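Local coordinates for alternansucrase (PDB 6HVG), which belongs to glycoside hydrolase family 70, joining a TIM-barrel-type domain that carries a calcium ion with repeats of the choline-binding, cell-wall-binding kind, at residues L705-Y709 / D721-P725; M679-V683 / S727-V731; N732-N736 / G861-A865; L880-F886 / I928-G933; D648-N652 / V1033-A1039. All coordinates share one frame; numbering follows the deposited sequence.

Interaction 1: L705-Y709 / D721-P725; sequences LDTGY and DKNRP
Asp706 and Arg724 come at each other from opposite directions and meet in a salt bridge. It joins two arms of the long loop between helix 681-692 and strand 735-736 of the family 70 region. Arm 705-709 closes in a short 3-10 turn at residues 707-709, and arm 721-725 opens with an Asx turn at Asp721. The Arg724 chain is extended at first and then kinks at its third torsion (chi3 67°). The kink lays the guanidinium beside the 3-10 turn with its two NH groups toward the carboxylate. Arg724 NH2 donates to Asp706 OD1 at 3.2 Å, on the lone pair that faces the other oxygen. Arg724 NH1 makes a weak bond to Asp706 OD2 at 3.4 Å. The two groups are not coplanar: their planes stand 41° apart, and OD1 meets the guanidinium obliquely. Asp706 OD2 has a stronger partner in the backbone N of Thr729, which holds the carboxylate from a third point of the loop.

One face of the guanidinium rests on the turn. Tyr709 N lies over its centre and Gly708 O nearer its rim. Arg724 NE is 3.3 Å from Gly708 O, but the angle is too poor for a hydrogen bond. The Tyr709 side chain starts away from this arm and touches Val720 and Asn732. Its carbonyl stays in the contact: Tyr709 O accepts from Asp721 N at 3.0 Å. The Asp721 carboxylate serves its own arm. OD1 of Asp721 accepts from Asn723 N at 3.2 Å, met from above the carboxylate plane.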
# COMPACT_ATOMS: atom_id res chain seq x y z
N LEU A 705 19.63 3.95 -24.97
CA LEU A 705 19.74 3.53 -26.36
C LEU A 705 19.06 2.19 -26.65
O LEU A 705 18.47 2.03 -27.72
CB LEU A 705 21.22 3.45 -26.78
CG LEU A 705 22.06 4.73 -26.66
CD1 LEU A 705 23.48 4.52 -27.15
CD2 LEU A 705 21.44 5.88 -27.43
N ASP A 706 19.15 1.24 -25.71
CA ASP A 706 18.64 -0.12 -25.87
C ASP A 706 19.27 -0.71 -27.14
O ASP A 706 18.57 -1.01 -28.11
CB ASP A 706 17.10 -0.10 -25.91
CG ASP A 706 16.48 -1.49 -26.05
OD1 ASP A 706 17.05 -2.47 -25.53
OD2 ASP A 706 15.41 -1.62 -26.69
N THR A 707 20.59 -0.83 -27.14
CA THR A 707 21.32 -1.31 -28.33
C THR A 707 20.96 -2.73 -28.71
O THR A 707 21.03 -3.10 -29.88
CB THR A 707 22.84 -1.18 -28.15
OG1 THR A 707 23.24 -1.85 -26.95
CG2 THR A 707 23.25 0.28 -28.04
N GLY A 708 20.53 -3.51 -27.73
CA GLY A 708 20.01 -4.84 -27.97
C GLY A 708 18.93 -4.88 -29.04
O GLY A 708 18.65 -5.93 -29.59
N TYR A 709 18.30 -3.74 -29.28
CA TYR A 709 17.32 -3.61 -30.34
C TYR A 709 17.90 -4.16 -31.63
O TYR A 709 17.24 -4.92 -32.33
CB TYR A 709 16.92 -2.15 -30.50
CG TYR A 709 15.97 -1.89 -31.66
CD1 TYR A 709 14.63 -2.20 -31.54
CD2 TYR A 709 16.41 -1.34 -32.86
CE1 TYR A 709 13.75 -1.97 -32.59
CE2 TYR A 709 15.54 -1.12 -33.91
CZ TYR A 709 14.21 -1.44 -33.77
OH TYR A 709 13.34 -1.24 -34.82
N ASP A 721 16.73 -6.95 -34.49
CA ASP A 721 16.58 -8.27 -33.90
C ASP A 721 15.11 -8.69 -33.85
O ASP A 721 14.34 -8.25 -32.99
CB ASP A 721 17.20 -8.28 -32.49
CG ASP A 721 17.41 -9.69 -31.93
OD1 ASP A 721 16.89 -10.68 -32.47
OD2 ASP A 721 18.11 -9.78 -30.90
N LYS A 722 14.74 -9.56 -34.78
CA LYS A 722 13.37 -10.00 -34.94
C LYS A 722 12.89 -10.83 -33.74
O LYS A 722 11.69 -10.88 -33.49
CB LYS A 722 13.26 -10.82 -36.24
CG LYS A 722 11.99 -10.64 -37.04
CD LYS A 722 12.07 -11.45 -38.35
CE LYS A 722 10.71 -11.65 -39.04
NZ LYS A 722 10.67 -12.86 -39.93
N ASN A 723 13.80 -11.47 -32.99
CA ASN A 723 13.37 -12.40 -31.94
C ASN A 723 14.07 -12.23 -30.58
O ASN A 723 14.93 -13.03 -30.19
CB ASN A 723 13.47 -13.85 -32.42
CG ASN A 723 14.77 -14.14 -33.15
OD1 ASN A 723 14.76 -14.62 -34.29
ND2 ASN A 723 15.90 -13.85 -32.51
N ARG A 724 13.65 -11.22 -29.84
CA ARG A 724 14.16 -10.96 -28.49
C ARG A 724 13.07 -11.35 -27.50
O ARG A 724 11.90 -11.40 -27.88
CB ARG A 724 14.47 -9.47 -28.29
CG ARG A 724 15.40 -8.83 -29.31
CD ARG A 724 15.42 -7.32 -29.11
NE ARG A 724 16.04 -6.92 -27.84
CZ ARG A 724 15.82 -5.77 -27.20
NH1 ARG A 724 14.97 -4.87 -27.66
NH2 ARG A 724 16.46 -5.53 -26.06
N PRO A 725 13.44 -11.60 -26.23
CA PRO A 725 12.47 -11.90 -25.15
C PRO A 725 11.54 -10.74 -24.65
O PRO A 725 11.48 -10.47 -23.45
CB PRO A 725 13.37 -12.46 -24.01
CG PRO A 725 14.79 -12.17 -24.40
CD PRO A 725 14.81 -12.04 -25.89

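Interaction 2: M679-V683 / S727-V731; sequences MDYTV and SGTLV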
# COMPACT_ATOMS: atom_id res chain seq x y z
N MET A 679 0.69 4.42 -22.04
CA MET A 679 1.86 5.07 -21.47
C MET A 679 3.08 4.30 -21.93
O MET A 679 2.98 3.15 -22.38
CB MET A 679 1.81 5.10 -19.95
CG MET A 679 2.45 3.89 -19.27
SD MET A 679 2.11 3.68 -17.53
CE MET A 679 2.12 5.31 -16.85
N ASP A 680 4.24 4.94 -21.78
CA ASP A 680 5.52 4.31 -22.10
C ASP A 680 6.38 4.36 -20.85
O ASP A 680 7.24 5.23 -20.71
CB ASP A 680 6.18 5.02 -23.27
CG ASP A 680 7.52 4.39 -23.65
OD1 ASP A 680 7.83 3.29 -23.16
OD2 ASP A 680 8.26 5.03 -24.45
N TYR A 681 6.15 3.41 -19.95
CA TYR A 681 6.88 3.36 -18.70
C TYR A 681 8.36 3.03 -18.92
O TYR A 681 9.18 3.36 -18.08
CB TYR A 681 6.25 2.34 -17.73
CG TYR A 681 6.81 2.45 -16.33
CD1 TYR A 681 6.77 3.67 -15.65
CD2 TYR A 681 7.43 1.37 -15.70
CE1 TYR A 681 7.30 3.80 -14.37
CE2 TYR A 681 7.98 1.49 -14.43
CZ TYR A 681 7.91 2.71 -13.77
OH TYR A 681 8.43 2.87 -12.51
N THR A 682 8.71 2.42 -20.05
CA THR A 682 10.09 2.04 -20.29
C THR A 682 11.00 3.27 -20.28
O THR A 682 12.09 3.23 -19.71
CB THR A 682 10.28 1.26 -21.62
OG1 THR A 682 9.94 2.10 -22.72
CG2 THR A 682 9.42 -0.00 -21.67
N VAL A 683 10.53 4.37 -20.88
CA VAL A 683 11.29 5.62 -20.88
C VAL A 683 11.20 6.35 -19.52
O VAL A 683 12.20 6.88 -19.04
CB VAL A 683 10.91 6.55 -22.08
CG1 VAL A 683 9.53 7.17 -21.93
CG2 VAL A 683 11.91 7.67 -22.24
N SER A 727 11.56 -7.42 -24.61
CA SER A 727 12.28 -6.50 -23.74
C SER A 727 12.65 -5.17 -24.41
O SER A 727 12.39 -4.91 -25.60
CB SER A 727 13.53 -7.22 -23.21
OG SER A 727 14.10 -8.06 -24.20
N GLY A 728 13.21 -4.29 -23.59
CA GLY A 728 13.77 -3.04 -24.08
C GLY A 728 12.73 -1.93 -24.16
O GLY A 728 11.57 -2.10 -23.77
N THR A 729 13.15 -0.82 -24.73
CA THR A 729 12.38 0.40 -24.68
C THR A 729 11.39 0.28 -25.83
O THR A 729 11.67 -0.40 -26.83
CB THR A 729 13.27 1.66 -24.80
OG1 THR A 729 12.57 2.78 -24.26
CG2 THR A 729 13.65 1.96 -26.27
N LEU A 730 10.24 0.92 -25.67
CA LEU A 730 9.13 0.78 -26.63
C LEU A 730 9.43 1.28 -28.03
O LEU A 730 8.98 0.70 -29.02
CB LEU A 730 7.93 1.52 -26.08
CG LEU A 730 6.70 1.60 -26.96
CD1 LEU A 730 6.09 0.23 -27.15
CD2 LEU A 730 5.67 2.56 -26.37
N VAL A 731 10.20 2.38 -28.11
CA VAL A 731 10.57 3.00 -29.38
C VAL A 731 12.08 3.19 -29.45
O VAL A 731 12.64 3.93 -28.64
CB VAL A 731 9.87 4.36 -29.55
CG1 VAL A 731 10.34 5.08 -30.81
CG2 VAL A 731 8.36 4.20 -29.57
O HOH W 1 10.61 4.30 -26.17
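Thr682 faces Thr729 and Leu730 from the first turn of a helix. Its CB lies 3.8 Å from the CA of Thr729. From there the side chain forks. The methyl CG2 of Thr682 sits anti to its carbonyl carbon and packs against Gly728 O at 3.7 Å. The hydroxyl takes the place between backbone N and carbonyl carbon (chi1 63°), which aims it at the loop. There Thr682 OG1 accepts from Leu730 N at 3.2 Å in a fairly straight bond (157°). The same OG1 lies 3.1 Å from Thr729 OG1, and the two threonine side chains cross at about a right angle.

Asp680 is the N-cap of helix 681-692, which follows barrel strand 678-679. Asp680 OD1 accepts a weak capping bond from Thr682 N. OD1 also lies beside Thr682 OG1, at a modelled distance too short to trust. The same OD1 is packed by Leu730 CB at 3.4 Å, and Leu730 also touches Asn745 of barrel strand 745-747. Asp680 OD2 accepts from a water. That water accepts from Val731 N at 2.8 Å and is hydrogen-bonded to Thr729 OG1 as well.

Interaction 3: N732-N736 / G861-A865; sequences NRIAN and GQTMA
Asn736 and Gln862 are tied by two backbone hydrogen bonds. Gln862 N donates to Asn736 O at 2.9 Å in a nearly straight bond (173°). Asn736 N returns one to Gln862 O, also at 2.9 Å. Two residues along, Met864 N donates to Ile734 O at 3.1 Å, from above the carbonyl plane. Between these bonds lies the non-hydrogen-bonded pair Ala735 and Thr863, with both side chains on one face of the sheet. Two CA-H...O contacts add to the seam. Thr863 CA meets Ile734 O, and Ile734 CA meets Met864 O.

This is antiparallel beta pairing. The short strand 735-736 adds itself to strand 862-866, which pairs on its other side with strand 881-885 in a large antiparallel sheet of the family 70 region. Just before the strand, Asn732 OD1 accepts from Ile734 N, two residues on, which makes an Asx turn.

Side-chain packing centres on Arg733. Its chain is extended from CG to NE and runs past the Gln862 amide, with CD of Arg733 3.3 Å from OE1 of Gln862. OE1 lies at the edge of the guanidinium, near its plane, and the guanidinium and amide planes are 63° apart. Their polar ends are held from outside. Lys818 offers its backbone O to Arg733 NE and its backbone N to Gln862 OE1. Asn817 OD1 and Ser883 OG take the Gln862 NE2. On the Met864 side, the chain bends at chi3 (-78°) and brings CE to within 4.0 Å of Arg733 CB. Met864 also packs on Leu705 and Leu881.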
# COMPACT_ATOMS: atom_id res chain seq x y z
N ASN A 732 12.73 2.55 -30.41
CA ASN A 732 14.16 2.77 -30.56
C ASN A 732 14.42 4.13 -31.20
O ASN A 732 13.74 4.52 -32.16
CB ASN A 732 14.87 1.68 -31.36
CG ASN A 732 16.37 1.65 -31.07
OD1 ASN A 732 17.17 2.32 -31.74
ND2 ASN A 732 16.76 0.91 -30.06
N ARG A 733 15.41 4.84 -30.66
CA ARG A 733 15.72 6.17 -31.11
C ARG A 733 17.19 6.35 -31.47
O ARG A 733 17.66 7.47 -31.65
CB ARG A 733 15.31 7.15 -30.01
CG ARG A 733 13.81 7.25 -29.85
CD ARG A 733 13.42 8.25 -28.78
NE ARG A 733 11.98 8.37 -28.66
CZ ARG A 733 11.21 7.63 -27.86
NH1 ARG A 733 11.72 6.69 -27.08
NH2 ARG A 733 9.90 7.83 -27.84
N ILE A 734 17.91 5.25 -31.64
CA ILE A 734 19.32 5.30 -32.02
C ILE A 734 19.45 5.90 -33.41
O ILE A 734 20.26 6.80 -33.62
CB ILE A 734 19.97 3.91 -32.00
CG1 ILE A 734 20.10 3.43 -30.54
CG2 ILE A 734 21.32 3.92 -32.70
CD1 ILE A 734 20.50 1.97 -30.39
N ALA A 735 18.64 5.39 -34.34
CA ALA A 735 18.54 5.97 -35.69
C ALA A 735 17.12 5.81 -36.21
O ALA A 735 16.85 4.97 -37.06
CB ALA A 735 19.53 5.32 -36.63
N ASN A 736 16.23 6.65 -35.69
CA ASN A 736 14.81 6.58 -36.02
C ASN A 736 14.49 7.51 -37.17
O ASN A 736 14.34 8.70 -36.97
CB ASN A 736 13.96 6.93 -34.79
CG ASN A 736 12.48 6.83 -35.05
OD1 ASN A 736 12.07 6.75 -36.17
ND2 ASN A 736 11.69 6.83 -34.00
N GLY A 861 13.55 13.22 -38.43
CA GLY A 861 14.08 12.01 -37.84
C GLY A 861 14.87 12.27 -36.58
O GLY A 861 15.15 13.42 -36.23
N GLN A 862 15.24 11.20 -35.89
CA GLN A 862 16.02 11.30 -34.66
C GLN A 862 17.22 10.39 -34.70
O GLN A 862 17.21 9.36 -35.38
CB GLN A 862 15.16 10.97 -33.46
CG GLN A 862 15.88 11.04 -32.12
CD GLN A 862 14.94 10.99 -30.94
OE1 GLN A 862 13.76 10.65 -31.08
NE2 GLN A 862 15.43 11.41 -29.78
N THR A 863 18.27 10.80 -33.99
CA THR A 863 19.35 9.88 -33.60
C THR A 863 19.64 10.08 -32.14
O THR A 863 19.29 11.10 -31.54
CB THR A 863 20.69 10.08 -34.35
OG1 THR A 863 21.16 11.42 -34.14
CG2 THR A 863 20.54 9.80 -35.85
N MET A 864 20.27 9.07 -31.57
CA MET A 864 20.62 9.07 -30.17
C MET A 864 21.86 8.18 -30.05
O MET A 864 21.91 7.07 -30.60
CB MET A 864 19.46 8.55 -29.32
CG MET A 864 19.60 8.84 -27.84
SD MET A 864 18.23 8.19 -26.82
CE MET A 864 16.99 9.42 -27.13
N ALA A 865 22.85 8.69 -29.33
CA ALA A 865 24.13 8.01 -29.14
C ALA A 865 24.69 8.42 -27.79
O ALA A 865 24.17 9.32 -27.14
CB ALA A 865 25.11 8.39 -30.24

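Interaction 4: L880-F886 / I928-G933; sequences LLTSVRF and ITLHMG
Val884 and Met932 meet through methyl groups, with Val884 CG2 3.4 Å from Met932 CE. They lie on or beside strands of two different antiparallel sheets of the family 70 region; no direct hydrogen bond joins the two segments. Strands 881-885 and 928-931 run nearly parallel (21°), and their axes come within 7.1 Å. Alternate residues of the first strand fill the seam. Leu880 CD2 touches Ile928 CD1 at 3.3 Å, the two side chains crossing at about a right angle. Thr882 CB lies 3.8 Å from Leu930 CD2. Beyond the strand, the Phe886 ring presents its edge to Met932 O, with CD1 of Phe886 3.4 Å from that oxygen.

Chain shape explains the methionine. Met932 starts away from the other strand, but bends at chi2 (-68°) and again at chi3 bring its methyl back to Val884. An inverse gamma turn centred on His931 lies at the end of its strand.

Neighbouring strands position both sides. Strand 881-885 lies between 862-866 and 910-915, and strand 927-931 pairs with 971-975. Ile913 packs on both Leu880 and Leu930. At the Phe886 end a water bridges the two segments, donating to Arg885 O at 2.9 Å and to Met932 O at 2.7 Å.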
# COMPACT_ATOMS: atom_id res chain seq x y z
N LEU A 880 28.23 10.75 -22.05
CA LEU A 880 27.39 11.89 -22.35
C LEU A 880 26.47 11.50 -23.52
O LEU A 880 26.94 10.98 -24.53
CB LEU A 880 28.26 13.13 -22.70
CG LEU A 880 28.00 14.45 -21.93
CD1 LEU A 880 27.70 14.29 -20.46
CD2 LEU A 880 29.18 15.40 -22.07
N LEU A 881 25.17 11.70 -23.36
CA LEU A 881 24.19 11.30 -24.38
C LEU A 881 23.94 12.43 -25.38
O LEU A 881 23.77 13.57 -24.99
CB LEU A 881 22.87 10.88 -23.72
CG LEU A 881 21.69 10.50 -24.64
CD1 LEU A 881 20.98 9.26 -24.15
CD2 LEU A 881 20.70 11.64 -24.74
N THR A 882 23.94 12.09 -26.66
CA THR A 882 23.71 13.06 -27.70
C THR A 882 22.48 12.70 -28.52
O THR A 882 22.44 11.66 -29.17
CB THR A 882 24.94 13.20 -28.62
OG1 THR A 882 25.35 11.93 -29.12
CG2 THR A 882 26.08 13.82 -27.85
N SER A 883 21.48 13.57 -28.46
CA SER A 883 20.19 13.37 -29.14
C SER A 883 19.95 14.53 -30.09
O SER A 883 20.06 15.69 -29.69
CB SER A 883 19.02 13.27 -28.15
OG SER A 883 17.79 12.97 -28.79
N VAL A 884 19.61 14.20 -31.33
CA VAL A 884 19.46 15.16 -32.41
C VAL A 884 18.13 14.97 -33.12
O VAL A 884 17.70 13.84 -33.26
CB VAL A 884 20.57 15.01 -33.48
CG1 VAL A 884 20.31 15.90 -34.68
CG2 VAL A 884 21.94 15.29 -32.86
N ARG A 885 17.50 16.06 -33.55
CA ARG A 885 16.40 16.02 -34.51
C ARG A 885 16.82 16.88 -35.71
O ARG A 885 17.37 17.96 -35.54
CB ARG A 885 15.09 16.55 -33.88
CG ARG A 885 14.38 15.64 -32.86
CD ARG A 885 13.85 14.28 -33.42
NE ARG A 885 12.54 14.36 -34.06
CZ ARG A 885 11.39 14.55 -33.41
NH1 ARG A 885 11.35 14.67 -32.09
NH2 ARG A 885 10.26 14.63 -34.09
N PHE A 886 16.50 16.45 -36.93
CA PHE A 886 17.01 17.07 -38.16
C PHE A 886 16.22 18.23 -38.83
O PHE A 886 16.84 19.08 -39.45
CB PHE A 886 17.24 15.99 -39.20
CG PHE A 886 18.15 14.89 -38.75
CD1 PHE A 886 19.48 15.15 -38.45
CD2 PHE A 886 17.66 13.60 -38.60
CE1 PHE A 886 20.32 14.14 -38.03
CE2 PHE A 886 18.50 12.58 -38.18
CZ PHE A 886 19.84 12.85 -37.89
N ILE A 928 33.63 16.23 -27.89
CA ILE A 928 32.27 15.69 -27.89
C ILE A 928 31.46 16.29 -29.03
O ILE A 928 31.43 17.50 -29.22
CB ILE A 928 31.59 15.89 -26.53
CG1 ILE A 928 32.15 14.86 -25.56
CG2 ILE A 928 30.08 15.73 -26.62
CD1 ILE A 928 31.69 15.06 -24.14
N THR A 929 30.79 15.42 -29.79
CA THR A 929 30.17 15.83 -31.05
C THR A 929 28.66 15.58 -31.16
O THR A 929 28.14 14.53 -30.80
CB THR A 929 30.84 15.12 -32.24
OG1 THR A 929 32.25 15.28 -32.16
CG2 THR A 929 30.35 15.72 -33.52
N LEU A 930 27.98 16.59 -31.69
CA LEU A 930 26.59 16.50 -32.09
C LEU A 930 26.49 16.42 -33.60
O LEU A 930 26.75 17.38 -34.29
CB LEU A 930 25.83 17.75 -31.64
CG LEU A 930 25.35 17.86 -30.19
CD1 LEU A 930 24.73 19.22 -29.97
CD2 LEU A 930 24.36 16.76 -29.84
N HIS A 931 26.09 15.27 -34.13
CA HIS A 931 25.94 15.13 -35.57
C HIS A 931 24.57 15.71 -35.99
O HIS A 931 23.58 14.99 -36.15
CB HIS A 931 26.10 13.66 -36.01
CG HIS A 931 27.39 13.04 -35.59
ND1 HIS A 931 27.53 12.35 -34.40
CD2 HIS A 931 28.60 13.01 -36.20
CE1 HIS A 931 28.78 11.93 -34.29
NE2 HIS A 931 29.44 12.32 -35.37
N MET A 932 24.56 17.02 -36.20
CA MET A 932 23.37 17.75 -36.61
C MET A 932 22.89 17.37 -38.01
O MET A 932 21.78 17.71 -38.38
CB MET A 932 23.66 19.25 -36.61
CG MET A 932 23.92 19.85 -35.23
SD MET A 932 22.44 19.85 -34.20
CE MET A 932 22.82 18.52 -33.13
N GLY A 933 23.77 16.75 -38.79
CA GLY A 933 23.38 16.13 -40.04
C GLY A 933 23.86 16.85 -41.28
O GLY A 933 24.09 18.04 -41.27
O HOH W 2 19.90 18.66 -36.69

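Interaction 5: D648-N652 / V1033-A1039; sequences DANAN and VFHSNAA
Asp648 and Asn1037 are brought together by their first torsions. CG of Asp648 lies anti to its carbonyl carbon (chi1 -74°), while CG of Asn1037 stands between its backbone N and carbonyl carbon (chi1 56°). The contact joins helix 648-652 to the N-cap of helix 1038-1041. Each helix precedes a parallel strand of the TIM-type barrel, 657-658 and 1045-1047. Asn1037 ND2 donates to Asp648 OD2 at 3.0 Å, from above the carboxylate plane. Asn1037 OD1 caps Leu1040 N, so one amide holds both helices.

The other oxygen takes a histidine. His1035 ND1 donates to Asp648 OD1 at 3.1 Å, on the lone pair facing OD2, with ring and carboxylate planes 44° apart. His1035 NE2 is hydrogen-bonded to Asp1030 OD2. Two carboxylates on one imidazole would probably favour its charged form.

Apolar packing is made by Ala651 CB, which meets Val1033 CG1 at 3.8 Å. The Phe1034 ring turns C-H atoms toward two oxygens. Its CE1 packs against Ala651 O, and Asn652 OD1 lies at the ring edge, 3.6 Å from Phe1034 CD1. Asn652 OD1 also accepts from a water at 2.8 Å, and that water accepts from His1035 N at 2.9 Å.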
# COMPACT_ATOMS: atom_id res chain seq x y z
N ASP A 648 -6.51 10.49 -39.07
CA ASP A 648 -5.70 11.01 -37.98
C ASP A 648 -6.26 12.30 -37.38
O ASP A 648 -6.10 12.56 -36.19
CB ASP A 648 -4.25 11.25 -38.44
CG ASP A 648 -3.47 9.97 -38.62
OD1 ASP A 648 -3.96 8.89 -38.18
OD2 ASP A 648 -2.36 10.05 -39.19
N ALA A 649 -6.93 13.12 -38.21
CA ALA A 649 -7.53 14.36 -37.74
C ALA A 649 -8.70 14.11 -36.78
O ALA A 649 -8.86 14.81 -35.78
CB ALA A 649 -7.99 15.21 -38.91
N ASN A 650 -9.51 13.11 -37.09
CA ASN A 650 -10.61 12.69 -36.21
C ASN A 650 -10.09 12.10 -34.90
O ASN A 650 -10.55 12.45 -33.82
CB ASN A 650 -11.51 11.65 -36.89
CG ASN A 650 -12.35 12.23 -38.01
OD1 ASN A 650 -12.21 13.39 -38.38
ND2 ASN A 650 -13.25 11.41 -38.53
N ALA A 651 -9.15 11.17 -35.03
CA ALA A 651 -8.49 10.52 -33.90
C ALA A 651 -7.84 11.56 -32.99
O ALA A 651 -8.10 11.57 -31.80
CB ALA A 651 -7.45 9.52 -34.39
N ASN A 652 -7.04 12.44 -33.57
CA ASN A 652 -6.27 13.42 -32.80
C ASN A 652 -7.08 14.58 -32.27
O ASN A 652 -6.59 15.31 -31.42
CB ASN A 652 -5.07 13.91 -33.59
CG ASN A 652 -4.11 12.78 -33.95
OD1 ASN A 652 -4.39 11.59 -33.76
ND2 ASN A 652 -2.92 13.16 -34.45
N VAL A 1033 -6.81 3.34 -34.48
CA VAL A 1033 -7.20 4.72 -34.25
C VAL A 1033 -5.96 5.62 -34.29
O VAL A 1033 -5.79 6.38 -35.24
CB VAL A 1033 -7.95 4.86 -32.91
CG1 VAL A 1033 -8.19 6.32 -32.54
CG2 VAL A 1033 -9.27 4.13 -32.98
N PHE A 1034 -5.13 5.57 -33.25
CA PHE A 1034 -3.96 6.41 -33.21
C PHE A 1034 -2.82 5.82 -34.04
O PHE A 1034 -2.71 4.60 -34.20
CB PHE A 1034 -3.53 6.67 -31.77
CG PHE A 1034 -4.47 7.58 -31.04
CD1 PHE A 1034 -4.55 8.92 -31.38
CD2 PHE A 1034 -5.29 7.09 -30.04
CE1 PHE A 1034 -5.44 9.75 -30.71
CE2 PHE A 1034 -6.18 7.90 -29.37
CZ PHE A 1034 -6.25 9.23 -29.69
N HIS A 1035 -1.99 6.71 -34.58
CA HIS A 1035 -0.81 6.31 -35.34
C HIS A 1035 0.35 7.20 -34.94
O HIS A 1035 0.20 8.41 -34.94
CB HIS A 1035 -1.06 6.41 -36.85
CG HIS A 1035 -2.13 5.49 -37.34
ND1 HIS A 1035 -3.43 5.91 -37.51
CD2 HIS A 1035 -2.11 4.18 -37.66
CE1 HIS A 1035 -4.17 4.89 -37.91
NE2 HIS A 1035 -3.39 3.83 -37.99
N SER A 1036 1.49 6.59 -34.60
CA SER A 1036 2.65 7.35 -34.20
C SER A 1036 3.26 7.92 -35.47
O SER A 1036 3.75 7.17 -36.32
CB SER A 1036 3.68 6.49 -33.45
OG SER A 1036 4.65 7.32 -32.81
N ASN A 1037 3.20 9.24 -35.60
CA ASN A 1037 3.76 9.93 -36.73
C ASN A 1037 4.00 11.39 -36.36
O ASN A 1037 3.77 11.77 -35.23
CB ASN A 1037 2.86 9.79 -37.95
CG ASN A 1037 1.44 10.26 -37.71
OD1 ASN A 1037 1.20 11.28 -37.07
ND2 ASN A 1037 0.49 9.55 -38.27
N ALA A 1038 4.46 12.19 -37.32
CA ALA A 1038 4.81 13.58 -37.05
C ALA A 1038 3.64 14.39 -36.56
O ALA A 1038 3.82 15.29 -35.73
CB ALA A 1038 5.41 14.22 -38.29
N ALA A 1039 2.44 14.06 -37.03
CA ALA A 1039 1.23 14.77 -36.58
C ALA A 1039 0.92 14.48 -35.12
O ALA A 1039 0.72 15.40 -34.35
CB ALA A 1039 0.04 14.43 -37.46
O HOH W 3 -3.22 9.27 -34.86

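In the fold
Interactions 3 and 4 are the buried ones. Both reach the large antiparallel sheet, where strands 862-866 and 881-885 are neighbours; interaction 4 packs it against another sheet. Backbone bonds carry interaction 3, and apolar side chains carry interaction 4. Interactions 2 and 5 are partly buried and lie at helix starts near the barrel strands. Each has an N-cap residue, a carboxylate and a bridging water; in interaction 2 the N-cap is itself the carboxylate. Interaction 1 is a surface contact and depends on charge. Both its segments and segment 727-731 of interaction 2 lie in one long loop. They meet where Asp706 reaches Thr729. That loop runs on into interaction 3. Interaction 5 touches none of the others.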